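Local coordinates for protein family 88 glycosyl hydrolase (Bacteroides thetaiotaomicron, PDB 5NOA) that probably hydrolyses glycosidic bonds in fragments of complex plant polysaccharides, as related family 88 unsaturated-glycuronyl hydrolases do, at residues I36-N41 / V361-L365; K102-G106 / N152-W157; A125-N129 / K171-I175; L182-H186 / D247-Y253. One frame throughout, in Å; residues are numbered along the deposited sequence.

Contact 1: I36-N41 / V361-L365; sequences IIHKVN and VGAFL
L365 inserts its branched end between the side chains of I37, V40 and N41, and its path shows how the two helices mesh in this buried contact. From CB, the chain turns CG beside the backbone N and anti to the carbonyl carbon (chi1 -69°), which sends both methyls across to the facing helix. CD2 lies 4.0 Å from CG1 of V40 and 4.1 Å from CG2 of I37, and it also rests against the backbone oxygen of I37. The L365 and N41 side chains cross at about a right angle, which sets CD1 of L365 3.5 Å from N41 OD1. That oxygen is hydrogen-bonded to Y61 OH, and ND2 of N41 bonds N65, so this asparagine can be buried beside a leucine without losing its polar partners. V40 suits the centre because its two methyls diverge: CG1 meets V361 CG1 at 4.1 Å as well as L365, while CG2 is 4.0 Å from CE1 of F364. The F364 ring turns an edge to I36, whose CG2 sits near the ring plane, 3.9 Å from CE1. No hydrogen bond joins the two segments. Their axes run almost antiparallel, at 168°, and approach to 10.6 Å, bringing helix 29-47 against the last helix, 358-377; helix 56-72 packs on I37 and V361, and helix 289-304 lies against A363.

Contact 2: K102-G106 / N152-W157; sequences KYSYG and NNDYWW
Y103 plugs into the 152-157 loop, joining two connections between helices of the (α/α)6 barrel expected for this family, near the protein surface. Its first torsion (chi1 63°) sets CG between the backbone N and the carbonyl carbon, turning the ring into that loop. The hydroxyl carries two of the three hydrogen bonds. It donates to D154 OD1 at 2.6 Å, on the syn side but out of the carboxylate plane, and accepts from N152 ND2 at 2.9 Å. A tyrosine suits this place because one oxygen can give and take at once; a phenylalanine here would probably leave the D154 carboxylate and the N152 amide without their common partner. The Y155 side chain crosses that of Y103 at about a right angle, the ring planes 45° apart, with CE1 of Y155 3.5 Å above the centre of the Y103 ring. The third bond uses the main chain: W157 NE1 donates to Y103 O, 2.9 Å away, at an N-H...O angle of 155° with the oxygen in the indole plane.

Contact 3: A125-N129 / K171-I175; sequences ADLYN and KLYNI
The Y128 ring is crossed obliquely by I175, which touches it along the CD1 and CE1 side: CG2 of I175 is 3.7 Å from CE1 of Y128, while N129 OD1 borders the ring at its edge, in plane. The N129 amide is set against I175 too, its OD1 3.4 Å from CG1, and its ND2 gives a hydrogen to a water that donates in turn to K171 O, bridging the two helices. The D126 carboxylate offers the syn lone pair of OD1 to K171 NZ in a salt bridge of 2.8 Å; a second water, donating to D126 OD2 and accepting from K171 NZ, spans the same pair. Helices 120-130 and 160-176 run in roughly the same direction, these short segments crossing at 29° with axes 10.5 Å from each other, as expected of helices two steps apart in an up-and-down α/α barrel. A125 suits the interface: the small A125 CB lies 4.0 Å from both K171 CB and I175 CD1. K171, long and flexible, extends past that alanine and bends only at its last torsion (chi4 -73°), which brings NZ to the aspartate. Helix 135-149, between the two in the chain, places I137 against both Y128 and I175.

Contact 4: L182-H186 / D247-Y253; sequences LEKLH and DKYRQEY
H186 and Y249 stack face to face in the tightly packed part of the contact: ring centroids are 3.6 Å apart and the planes only 7° from parallel. A first torsion that sets CG opposite the backbone N (chi1 -176°) lays the imidazole over one face of Y249, while K248 CG covers the other. NE2 of H186 donates to E252 OE1 at 2.7 Å, nearly straight at 160°, in the imidazole plane but above that of the carboxylate, fixing the ring's rotation. Beside this stack, Y253 OH, packed on L185, gives its hydrogen to a water that donates to L182 O and D247 OD2. D247 suits this turn, its OD2 also capping Y249 N. At the looser rim K248 and E252 are exposed, and K248 NZ stays 4.3 Å from E183 OE1, beyond a salt bridge; Y249 OH, donating at 2.7 Å to the syn lone pair of E183 OE1, is the firm anchor there. With an alanine in place of this tyrosine, H186 would probably lose its stacking partner and the E183 carboxylate its hydroxyl donor. Helix 180-196 thus meets the start of helix 250-266, with helix 160-176 behind L182 and L185 and helix 226-242 beside Y253.

Contact 1 pairs helices from the two ends of the chain, so all three others are nested inside the loop it closes. Contacts 2 and 3 interleave, their segments alternating, and contact 4 follows after both have closed. Contact 1 lies across the chain's centre from contacts 2 and 4, about 31 Å from each between centres; contact 3 is about 23 Å from both 1 and 2. Contact 4 touches two others: contact 3, about 18 Å away, where Y173 CG meets L182 CD1 at 3.6 Å between the successive helices 160-176 and 180-196, and contact 2 through W156, packed on L185 O. Three contacts join helices and one joins loops, all within one helical domain, probably the family's α/α barrel.

Contact 1: I36-N41 / V361-L365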
loop_
_atom_site.group_PDB
_atom_site.type_symbol
_atom_site.label_atom_id
_atom_site.label_comp_id
_atom_site.label_asym_id
_atom_site.label_seq_id
_atom_site.Cartn_x
_atom_site.Cartn_y
_atom_site.Cartn_z
ATOM N N ILE A 36 -8.416 14.469 -12.465
ATOM C CA ILE A 36 -7.458 14.597 -11.368
ATOM C C ILE A 36 -6.352 13.539 -11.476
ATOM O O ILE A 36 -5.170 13.855 -11.321
ATOM C CB ILE A 36 -8.189 14.510 -10.012
ATOM C CG1 ILE A 36 -8.967 15.788 -9.754
ATOM C CG2 ILE A 36 -7.223 14.208 -8.885
ATOM C CD1 ILE A 36 -9.967 15.735 -8.603
ATOM N N ILE A 37 -6.727 12.301 -11.760
ATOM C CA ILE A 37 -5.736 11.244 -11.928
ATOM C C ILE A 37 -4.693 11.606 -12.992
ATOM O O ILE A 37 -3.501 11.486 -12.752
ATOM C CB ILE A 37 -6.420 9.902 -12.276
ATOM C CG1 ILE A 37 -7.145 9.366 -11.042
ATOM C CG2 ILE A 37 -5.447 8.848 -12.785
ATOM C CD1 ILE A 37 -8.192 8.305 -11.326
ATOM N N HIS A 38 -5.150 12.098 -14.147
ATOM C CA HIS A 38 -4.211 12.470 -15.184
ATOM C C HIS A 38 -3.351 13.680 -14.788
ATOM O O HIS A 38 -2.158 13.742 -15.091
ATOM C CB HIS A 38 -4.940 12.711 -16.499
ATOM C CG HIS A 38 -5.510 11.466 -17.066
ATOM N ND1 HIS A 38 -4.757 10.313 -17.192
ATOM C CD2 HIS A 38 -6.731 11.184 -17.567
ATOM C CE1 HIS A 38 -5.519 9.367 -17.730
ATOM N NE2 HIS A 38 -6.711 9.877 -17.985
ATOM N N LYS A 39 -3.940 14.636 -14.072
ATOM C CA LYS A 39 -3.181 15.802 -13.620
ATOM C C LYS A 39 -2.062 15.380 -12.645
ATOM O O LYS A 39 -0.933 15.812 -12.749
ATOM C CB LYS A 39 -4.122 16.805 -12.969
ATOM C CG LYS A 39 -3.493 18.130 -12.591
ATOM C CD LYS A 39 -4.525 19.074 -11.971
ATOM C CE LYS A 39 -5.233 18.491 -10.730
ATOM N NZ LYS A 39 -5.542 19.452 -9.620
ATOM N N VAL A 40 -2.406 14.519 -11.709
ATOM C CA VAL A 40 -1.493 14.042 -10.690
ATOM C C VAL A 40 -0.392 13.173 -11.292
ATOM O O VAL A 40 0.792 13.336 -10.989
ATOM C CB VAL A 40 -2.286 13.283 -9.602
ATOM C CG1 VAL A 40 -1.399 12.505 -8.665
ATOM C CG2 VAL A 40 -3.138 14.283 -8.821
ATOM N N ASN A 41 -0.794 12.185 -12.073
ATOM C CA ASN A 41 0.174 11.259 -12.619
ATOM C C ASN A 41 1.050 11.940 -13.650
ATOM O O ASN A 41 2.257 11.701 -13.730
ATOM C CB ASN A 41 -0.502 10.009 -13.141
ATOM C CG ASN A 41 0.359 8.773 -13.042
ATOM O OD1 ASN A 41 1.277 8.755 -12.234
ATOM N ND2 ASN A 41 0.072 7.742 -13.814
ATOM N N VAL A 361 2.083 9.793 -3.789
ATOM C CA VAL A 361 1.394 9.872 -5.083
ATOM C C VAL A 361 0.802 8.518 -5.417
ATOM O O VAL A 361 -0.352 8.431 -5.870
ATOM C CB VAL A 361 2.351 10.364 -6.188
ATOM C CG1 VAL A 361 1.772 10.182 -7.585
ATOM C CG2 VAL A 361 2.775 11.811 -5.917
ATOM N N GLY A 362 1.573 7.449 -5.202
ATOM C CA GLY A 362 1.030 6.120 -5.436
ATOM C C GLY A 362 -0.253 5.860 -4.650
ATOM O O GLY A 362 -1.246 5.372 -5.207
ATOM N N ALA A 363 -0.236 6.177 -3.356
ATOM C CA ALA A 363 -1.412 5.994 -2.522
ATOM C C ALA A 363 -2.602 6.821 -3.002
ATOM O O ALA A 363 -3.747 6.341 -3.034
ATOM C CB ALA A 363 -1.069 6.343 -1.071
ATOM N N PHE A 364 -2.317 8.083 -3.365
ATOM C CA PHE A 364 -3.361 8.960 -3.870
ATOM C C PHE A 364 -3.995 8.363 -5.129
ATOM O O PHE A 364 -5.220 8.369 -5.300
ATOM C CB PHE A 364 -2.793 10.359 -4.120
ATOM C CG PHE A 364 -3.835 11.362 -4.495
ATOM C CD1 PHE A 364 -4.328 11.426 -5.801
ATOM C CD2 PHE A 364 -4.329 12.234 -3.542
ATOM C CE1 PHE A 364 -5.319 12.333 -6.105
ATOM C CE2 PHE A 364 -5.293 13.153 -3.859
ATOM C CZ PHE A 364 -5.782 13.181 -5.139
ATOM N N LEU A 365 -3.160 7.881 -6.052
ATOM C CA LEU A 365 -3.668 7.274 -7.268
ATOM C C LEU A 365 -4.539 6.072 -6.985
ATOM O O LEU A 365 -5.592 5.904 -7.607
ATOM C CB LEU A 365 -2.529 6.884 -8.194
ATOM C CG LEU A 365 -1.775 8.063 -8.826
ATOM C CD1 LEU A 365 -0.536 7.556 -9.535
ATOM C CD2 LEU A 365 -2.629 8.836 -9.799
#

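Contact 2: K102-G106 / N152-W157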
loop_
_atom_site.group_PDB
_atom_site.type_symbol
_atom_site.label_atom_id
_atom_site.label_comp_id
_atom_site.label_asym_id
_atom_site.label_seq_id
_atom_site.Cartn_x
_atom_site.Cartn_y
_atom_site.Cartn_z
ATOM N N LYS A 102 19.768 -11.118 3.116
ATOM C CA LYS A 102 19.264 -10.597 4.378
ATOM C C LYS A 102 17.856 -10.051 4.241
ATOM O O LYS A 102 17.417 -9.697 3.154
ATOM C CB LYS A 102 20.226 -9.540 4.938
ATOM C CG LYS A 102 21.623 -10.128 5.282
ATOM C CD LYS A 102 22.665 -9.095 5.678
ATOM C CE LYS A 102 24.042 -9.684 5.887
ATOM N NZ LYS A 102 24.657 -10.055 4.583
ATOM N N TYR A 103 17.180 -9.992 5.376
ATOM C CA TYR A 103 15.807 -9.511 5.436
ATOM C C TYR A 103 15.484 -8.539 6.534
ATOM O O TYR A 103 14.328 -8.153 6.695
ATOM C CB TYR A 103 14.794 -10.647 5.422
ATOM C CG TYR A 103 14.784 -11.617 6.547
ATOM C CD1 TYR A 103 15.695 -12.673 6.580
ATOM C CD2 TYR A 103 13.797 -11.576 7.513
ATOM C CE1 TYR A 103 15.632 -13.626 7.584
ATOM C CE2 TYR A 103 13.700 -12.532 8.485
ATOM C CZ TYR A 103 14.620 -13.566 8.527
ATOM O OH TYR A 103 14.551 -14.559 9.477
ATOM N N SER A 104 16.502 -8.094 7.290
ATOM C CA SER A 104 16.366 -6.886 8.103
ATOM C C SER A 104 16.459 -5.661 7.198
ATOM O O SER A 104 16.467 -5.802 5.981
ATOM C CB SER A 104 17.437 -6.905 9.169
ATOM O OG SER A 104 18.704 -7.043 8.583
ATOM N N TYR A 105 16.465 -4.438 7.759
ATOM C CA TYR A 105 16.475 -3.262 6.896
ATOM C C TYR A 105 17.832 -3.086 6.221
ATOM O O TYR A 105 18.878 -3.017 6.873
ATOM C CB TYR A 105 16.172 -1.979 7.694
ATOM C CG TYR A 105 16.060 -0.764 6.780
ATOM C CD1 TYR A 105 17.157 -0.040 6.390
ATOM C CD2 TYR A 105 14.843 -0.408 6.239
ATOM C CE1 TYR A 105 17.029 1.018 5.507
ATOM C CE2 TYR A 105 14.703 0.656 5.373
ATOM C CZ TYR A 105 15.803 1.343 4.993
ATOM O OH TYR A 105 15.684 2.400 4.097
ATOM N N GLY A 106 17.810 -2.904 4.903
ATOM C CA GLY A 106 18.952 -2.520 4.165
ATOM C C GLY A 106 18.554 -2.104 2.784
ATOM O O GLY A 106 17.509 -2.517 2.265
ATOM N N ASN A 152 12.152 -20.147 7.968
ATOM C CA ASN A 152 11.851 -18.988 8.784
ATOM C C ASN A 152 10.407 -18.535 8.530
ATOM O O ASN A 152 9.933 -18.544 7.396
ATOM C CB ASN A 152 12.785 -17.819 8.423
ATOM C CG ASN A 152 14.239 -18.183 8.337
ATOM O OD1 ASN A 152 14.627 -19.140 7.671
ATOM N ND2 ASN A 152 15.059 -17.328 8.902
ATOM N N ASN A 153 9.737 -18.065 9.572
ATOM C CA ASN A 153 8.372 -17.533 9.436
ATOM C C ASN A 153 8.278 -16.019 9.642
ATOM O O ASN A 153 7.183 -15.493 9.634
ATOM C CB ASN A 153 7.390 -18.246 10.392
ATOM C CG ASN A 153 7.551 -17.818 11.828
ATOM O OD1 ASN A 153 8.619 -17.394 12.239
ATOM N ND2 ASN A 153 6.490 -17.941 12.615
ATOM N N ASP A 154 9.421 -15.359 9.834
ATOM C CA ASP A 154 9.442 -14.009 10.413
ATOM C C ASP A 154 9.901 -12.936 9.400
ATOM O O ASP A 154 10.441 -11.893 9.790
ATOM C CB ASP A 154 10.317 -13.973 11.668
ATOM C CG ASP A 154 11.750 -14.347 11.414
ATOM O OD1 ASP A 154 12.093 -14.847 10.339
ATOM O OD2 ASP A 154 12.526 -14.193 12.372
ATOM N N TYR A 155 9.655 -13.194 8.130
ATOM C CA TYR A 155 10.021 -12.256 7.078
ATOM C C TYR A 155 9.266 -10.934 7.151
ATOM O O TYR A 155 9.790 -9.938 6.675
ATOM C CB TYR A 155 9.845 -12.888 5.684
ATOM C CG TYR A 155 10.889 -13.952 5.417
ATOM C CD1 TYR A 155 12.185 -13.572 5.124
ATOM C CD2 TYR A 155 10.608 -15.316 5.530
ATOM C CE1 TYR A 155 13.179 -14.515 4.954
ATOM C CE2 TYR A 155 11.611 -16.258 5.307
ATOM C CZ TYR A 155 12.886 -15.847 5.028
ATOM O OH TYR A 155 13.922 -16.733 4.835
ATOM N N TRP A 156 8.027 -10.948 7.645
ATOM C CA TRP A 156 7.164 -9.748 7.655
ATOM C C TRP A 156 7.080 -9.232 9.088
ATOM O O TRP A 156 6.119 -9.481 9.837
ATOM C CB TRP A 156 5.796 -10.021 7.054
ATOM C CG TRP A 156 5.852 -10.479 5.629
ATOM C CD1 TRP A 156 6.940 -10.437 4.788
ATOM C CD2 TRP A 156 4.799 -11.119 4.880
ATOM N NE1 TRP A 156 6.620 -11.022 3.587
ATOM C CE2 TRP A 156 5.312 -11.429 3.610
ATOM C CE3 TRP A 156 3.452 -11.462 5.159
ATOM C CZ2 TRP A 156 4.541 -12.076 2.638
ATOM C CZ3 TRP A 156 2.729 -12.079 4.228
ATOM C CH2 TRP A 156 3.252 -12.382 2.978
ATOM N N TRP A 157 8.132 -8.513 9.478
ATOM C CA TRP A 157 8.354 -8.058 10.841
ATOM C C TRP A 157 8.010 -6.584 11.078
ATOM O O TRP A 157 8.207 -6.072 12.175
ATOM C CB TRP A 157 9.806 -8.362 11.299
ATOM C CG TRP A 157 10.822 -7.840 10.340
ATOM C CD1 TRP A 157 11.418 -8.531 9.313
ATOM C CD2 TRP A 157 11.371 -6.511 10.286
ATOM N NE1 TRP A 157 12.243 -7.707 8.616
ATOM C CE2 TRP A 157 12.270 -6.478 9.207
ATOM C CE3 TRP A 157 11.222 -5.357 11.069
ATOM C CZ2 TRP A 157 12.966 -5.346 8.862
ATOM C CZ3 TRP A 157 11.932 -4.264 10.737
ATOM C CH2 TRP A 157 12.780 -4.245 9.638
#

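Contact 3: A125-N129 / K171-I175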
loop_
_atom_site.group_PDB
_atom_site.type_symbol
_atom_site.label_atom_id
_atom_site.label_comp_id
_atom_site.label_asym_id
_atom_site.label_seq_id
_atom_site.Cartn_x
_atom_site.Cartn_y
_atom_site.Cartn_z
ATOM N N ALA A 125 5.116 -8.482 -12.196
ATOM C CA ALA A 125 4.039 -9.439 -12.451
ATOM C C ALA A 125 2.926 -8.807 -13.265
ATOM O O ALA A 125 2.373 -9.443 -14.177
ATOM C CB ALA A 125 3.512 -9.987 -11.151
ATOM N N ASP A 126 2.548 -7.565 -12.941
ATOM C CA ASP A 126 1.486 -6.879 -13.711
ATOM C C ASP A 126 1.899 -6.730 -15.173
ATOM O O ASP A 126 1.114 -6.922 -16.085
ATOM C CB ASP A 126 1.197 -5.480 -13.118
ATOM C CG ASP A 126 0.422 -5.505 -11.834
ATOM O OD1 ASP A 126 -0.167 -6.539 -11.484
ATOM O OD2 ASP A 126 0.413 -4.432 -11.162
ATOM N N LEU A 127 3.139 -6.327 -15.373
ATOM C CA LEU A 127 3.663 -6.155 -16.734
ATOM C C LEU A 127 3.710 -7.502 -17.467
ATOM O O LEU A 127 3.380 -7.571 -18.649
ATOM C CB LEU A 127 5.039 -5.497 -16.709
ATOM C CG LEU A 127 5.017 -4.048 -16.204
ATOM C CD1 LEU A 127 6.418 -3.513 -15.961
ATOM C CD2 LEU A 127 4.272 -3.159 -17.188
ATOM N N TYR A 128 4.121 -8.563 -16.765
ATOM C CA TYR A 128 4.070 -9.910 -17.327
ATOM C C TYR A 128 2.667 -10.292 -17.756
ATOM O O TYR A 128 2.455 -10.812 -18.846
ATOM C CB TYR A 128 4.604 -10.922 -16.275
ATOM C CG TYR A 128 4.462 -12.359 -16.694
ATOM C CD1 TYR A 128 3.278 -13.043 -16.481
ATOM C CD2 TYR A 128 5.492 -13.021 -17.301
ATOM C CE1 TYR A 128 3.115 -14.339 -16.899
ATOM C CE2 TYR A 128 5.354 -14.340 -17.706
ATOM C CZ TYR A 128 4.164 -15.004 -17.496
ATOM O OH TYR A 128 4.024 -16.282 -17.908
ATOM N N ASN A 129 1.671 -10.020 -16.918
ATOM C CA ASN A 129 0.312 -10.424 -17.253
ATOM C C ASN A 129 -0.157 -9.771 -18.535
ATOM O O ASN A 129 -0.842 -10.394 -19.327
ATOM C CB ASN A 129 -0.633 -10.146 -16.105
ATOM C CG ASN A 129 -0.524 -11.172 -15.012
ATOM O OD1 ASN A 129 -0.183 -12.329 -15.266
ATOM N ND2 ASN A 129 -0.731 -10.739 -13.785
ATOM N N LYS A 171 -0.225 -12.475 -6.731
ATOM C CA LYS A 171 0.051 -12.282 -8.165
ATOM C C LYS A 171 0.843 -13.461 -8.693
ATOM O O LYS A 171 0.557 -13.973 -9.780
ATOM C CB LYS A 171 0.747 -10.966 -8.395
ATOM C CG LYS A 171 -0.160 -9.769 -8.188
ATOM C CD LYS A 171 0.630 -8.465 -8.278
ATOM C CE LYS A 171 -0.191 -7.261 -7.905
ATOM N NZ LYS A 171 -1.186 -6.910 -8.942
ATOM N N LEU A 172 1.846 -13.917 -7.942
ATOM C CA LEU A 172 2.628 -15.042 -8.425
ATOM C C LEU A 172 1.856 -16.346 -8.386
ATOM O O LEU A 172 2.067 -17.192 -9.241
ATOM C CB LEU A 172 3.982 -15.149 -7.708
ATOM C CG LEU A 172 4.977 -14.008 -8.047
ATOM C CD1 LEU A 172 6.206 -14.207 -7.173
ATOM C CD2 LEU A 172 5.388 -14.019 -9.513
ATOM N N TYR A 173 0.950 -16.478 -7.418
ATOM C CA TYR A 173 0.045 -17.636 -7.465
ATOM C C TYR A 173 -0.745 -17.664 -8.757
ATOM O O TYR A 173 -0.862 -18.690 -9.421
ATOM C CB TYR A 173 -0.897 -17.694 -6.257
ATOM C CG TYR A 173 -1.872 -18.814 -6.425
ATOM C CD1 TYR A 173 -1.459 -20.124 -6.187
ATOM C CD2 TYR A 173 -3.135 -18.610 -6.964
ATOM C CE1 TYR A 173 -2.286 -21.187 -6.404
ATOM C CE2 TYR A 173 -3.969 -19.656 -7.219
ATOM C CZ TYR A 173 -3.554 -20.957 -6.923
ATOM O OH TYR A 173 -4.396 -21.987 -7.159
ATOM N N ASN A 174 -1.330 -16.537 -9.114
ATOM C CA ASN A 174 -2.217 -16.554 -10.283
ATOM C C ASN A 174 -1.479 -16.860 -11.568
ATOM O O ASN A 174 -2.077 -17.397 -12.491
ATOM C CB ASN A 174 -3.045 -15.255 -10.357
ATOM C CG ASN A 174 -4.196 -15.227 -9.351
ATOM O OD1 ASN A 174 -4.735 -16.247 -8.977
ATOM N ND2 ASN A 174 -4.592 -14.028 -8.937
ATOM N N ILE A 175 -0.187 -16.533 -11.625
ATOM C CA ILE A 175 0.640 -16.897 -12.762
ATOM C C ILE A 175 1.076 -18.353 -12.726
ATOM O O ILE A 175 0.934 -19.048 -13.721
ATOM C CB ILE A 175 1.866 -15.976 -12.854
ATOM C CG1 ILE A 175 1.419 -14.545 -13.177
ATOM C CG2 ILE A 175 2.857 -16.494 -13.890
ATOM C CD1 ILE A 175 2.449 -13.494 -12.862
HETATM O O HOH W 1 -1.803 -4.079 -9.519
HETATM O O HOH W 2 -1.081 -12.562 -11.494
#

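Contact 4: L182-H186 / D247-Y253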
loop_
_atom_site.group_PDB
_atom_site.type_symbol
_atom_site.label_atom_id
_atom_site.label_comp_id
_atom_site.label_asym_id
_atom_site.label_seq_id
_atom_site.Cartn_x
_atom_site.Cartn_y
_atom_site.Cartn_z
ATOM N N LEU A 182 0.281 -19.490 -1.587
ATOM C CA LEU A 182 -0.857 -19.182 -0.730
ATOM C C LEU A 182 -0.725 -19.734 0.676
ATOM O O LEU A 182 -1.223 -19.146 1.634
ATOM C CB LEU A 182 -2.172 -19.590 -1.414
ATOM C CG LEU A 182 -2.393 -18.980 -2.801
ATOM C CD1 LEU A 182 -3.747 -19.429 -3.356
ATOM C CD2 LEU A 182 -2.272 -17.473 -2.789
ATOM N N GLU A 183 -0.010 -20.841 0.807
ATOM C CA GLU A 183 0.310 -21.354 2.121
ATOM C C GLU A 183 1.251 -20.421 2.886
ATOM O O GLU A 183 1.057 -20.116 4.079
ATOM C CB GLU A 183 0.924 -22.736 2.019
ATOM C CG GLU A 183 1.403 -23.335 3.321
ATOM C CD GLU A 183 0.352 -23.413 4.406
ATOM O OE1 GLU A 183 -0.846 -23.754 4.103
ATOM O OE2 GLU A 183 0.767 -23.138 5.582
ATOM N N LYS A 184 2.271 -19.955 2.197
ATOM C CA LYS A 184 3.240 -19.044 2.804
ATOM C C LYS A 184 2.694 -17.646 3.027
ATOM O O LYS A 184 3.092 -17.003 4.002
ATOM C CB LYS A 184 4.539 -19.084 1.997
ATOM C CG LYS A 184 5.277 -20.419 2.149
ATOM C CD LYS A 184 6.022 -20.502 3.470
ATOM C CE LYS A 184 6.709 -21.840 3.668
ATOM N NZ LYS A 184 7.493 -21.851 4.925
ATOM N N LEU A 185 1.793 -17.176 2.162
ATOM C CA LEU A 185 1.079 -15.926 2.472
ATOM C C LEU A 185 0.478 -16.036 3.867
ATOM O O LEU A 185 0.612 -15.138 4.708
ATOM C CB LEU A 185 -0.019 -15.718 1.419
ATOM C CG LEU A 185 -1.051 -14.621 1.718
ATOM C CD1 LEU A 185 -0.411 -13.280 1.841
ATOM C CD2 LEU A 185 -2.104 -14.659 0.644
ATOM N N HIS A 186 -0.207 -17.166 4.129
ATOM C CA HIS A 186 -0.841 -17.329 5.435
ATOM C C HIS A 186 0.182 -17.411 6.567
ATOM O O HIS A 186 0.012 -16.764 7.605
ATOM C CB HIS A 186 -1.705 -18.557 5.427
ATOM C CG HIS A 186 -2.455 -18.732 6.681
ATOM N ND1 HIS A 186 -2.058 -19.610 7.652
ATOM C CD2 HIS A 186 -3.535 -18.082 7.173
ATOM C CE1 HIS A 186 -2.882 -19.530 8.682
ATOM N NE2 HIS A 186 -3.784 -18.598 8.420
ATOM N N ASP A 247 -9.829 -20.350 -1.634
ATOM C CA ASP A 247 -8.657 -20.534 -0.810
ATOM C C ASP A 247 -9.062 -20.821 0.639
ATOM O O ASP A 247 -9.933 -20.146 1.179
ATOM C CB ASP A 247 -7.741 -19.306 -0.837
ATOM C CG ASP A 247 -6.484 -19.560 -0.031
ATOM O OD1 ASP A 247 -5.669 -20.329 -0.529
ATOM O OD2 ASP A 247 -6.365 -19.109 1.108
ATOM N N LYS A 248 -8.402 -21.789 1.273
ATOM C CA LYS A 248 -8.811 -22.227 2.602
ATOM C C LYS A 248 -8.618 -21.202 3.693
ATOM O O LYS A 248 -9.245 -21.339 4.750
ATOM C CB LYS A 248 -8.068 -23.515 2.988
ATOM C CG LYS A 248 -6.573 -23.380 3.204
ATOM C CD LYS A 248 -6.004 -24.772 3.477
ATOM C CE LYS A 248 -5.535 -25.433 2.212
ATOM N NZ LYS A 248 -4.308 -24.761 1.728
ATOM N N TYR A 249 -7.753 -20.205 3.482
ATOM C CA TYR A 249 -7.496 -19.174 4.476
ATOM C C TYR A 249 -8.266 -17.876 4.207
ATOM O O TYR A 249 -8.142 -16.934 4.982
ATOM C CB TYR A 249 -5.999 -18.876 4.564
ATOM C CG TYR A 249 -5.177 -20.086 4.934
ATOM C CD1 TYR A 249 -5.355 -20.738 6.166
ATOM C CD2 TYR A 249 -4.230 -20.565 4.075
ATOM C CE1 TYR A 249 -4.577 -21.824 6.506
ATOM C CE2 TYR A 249 -3.459 -21.646 4.402
ATOM C CZ TYR A 249 -3.634 -22.270 5.600
ATOM O OH TYR A 249 -2.854 -23.368 5.921
ATOM N N ARG A 250 -9.079 -17.826 3.144
ATOM C CA ARG A 250 -9.697 -16.570 2.703
ATOM C C ARG A 250 -10.553 -15.938 3.765
ATOM O O ARG A 250 -10.517 -14.721 3.929
ATOM C CB ARG A 250 -10.510 -16.843 1.437
ATOM C CG ARG A 250 -11.138 -15.636 0.799
ATOM C CD ARG A 250 -11.639 -16.011 -0.584
ATOM N NE ARG A 250 -12.278 -14.924 -1.309
ATOM C CZ ARG A 250 -13.574 -14.643 -1.268
ATOM N NH1 ARG A 250 -14.388 -15.348 -0.489
ATOM N NH2 ARG A 250 -14.032 -13.623 -1.993
ATOM N N GLN A 251 -11.283 -16.755 4.515
ATOM C CA GLN A 251 -12.155 -16.185 5.544
ATOM C C GLN A 251 -11.385 -15.483 6.657
ATOM O O GLN A 251 -11.868 -14.467 7.209
ATOM C CB GLN A 251 -13.126 -17.210 6.125
ATOM C CG GLN A 251 -14.213 -16.588 6.979
ATOM C CD GLN A 251 -15.117 -15.665 6.180
ATOM O OE1 GLN A 251 -15.601 -16.031 5.118
ATOM N NE2 GLN A 251 -15.332 -14.475 6.678
ATOM N N GLU A 252 -10.192 -15.990 6.979
ATOM C CA GLU A 252 -9.355 -15.299 7.961
ATOM C C GLU A 252 -8.955 -13.921 7.485
ATOM O O GLU A 252 -8.955 -12.951 8.262
ATOM C CB GLU A 252 -8.105 -16.094 8.291
ATOM C CG GLU A 252 -8.372 -17.428 8.968
ATOM C CD GLU A 252 -7.117 -18.247 9.200
ATOM O OE1 GLU A 252 -6.090 -17.668 9.581
ATOM O OE2 GLU A 252 -7.181 -19.466 8.999
ATOM N N TYR A 253 -8.614 -13.811 6.199
ATOM C CA TYR A 253 -8.238 -12.514 5.643
ATOM C C TYR A 253 -9.402 -11.563 5.613
ATOM O O TYR A 253 -9.264 -10.383 5.948
ATOM C CB TYR A 253 -7.656 -12.633 4.243
ATOM C CG TYR A 253 -6.545 -13.635 4.113
ATOM C CD1 TYR A 253 -5.613 -13.862 5.130
ATOM C CD2 TYR A 253 -6.449 -14.414 3.013
ATOM C CE1 TYR A 253 -4.614 -14.817 4.986
ATOM C CE2 TYR A 253 -5.452 -15.351 2.840
ATOM C CZ TYR A 253 -4.522 -15.539 3.839
ATOM O OH TYR A 253 -3.512 -16.455 3.686
HETATM O O HOH W 3 -3.759 -17.974 1.499
#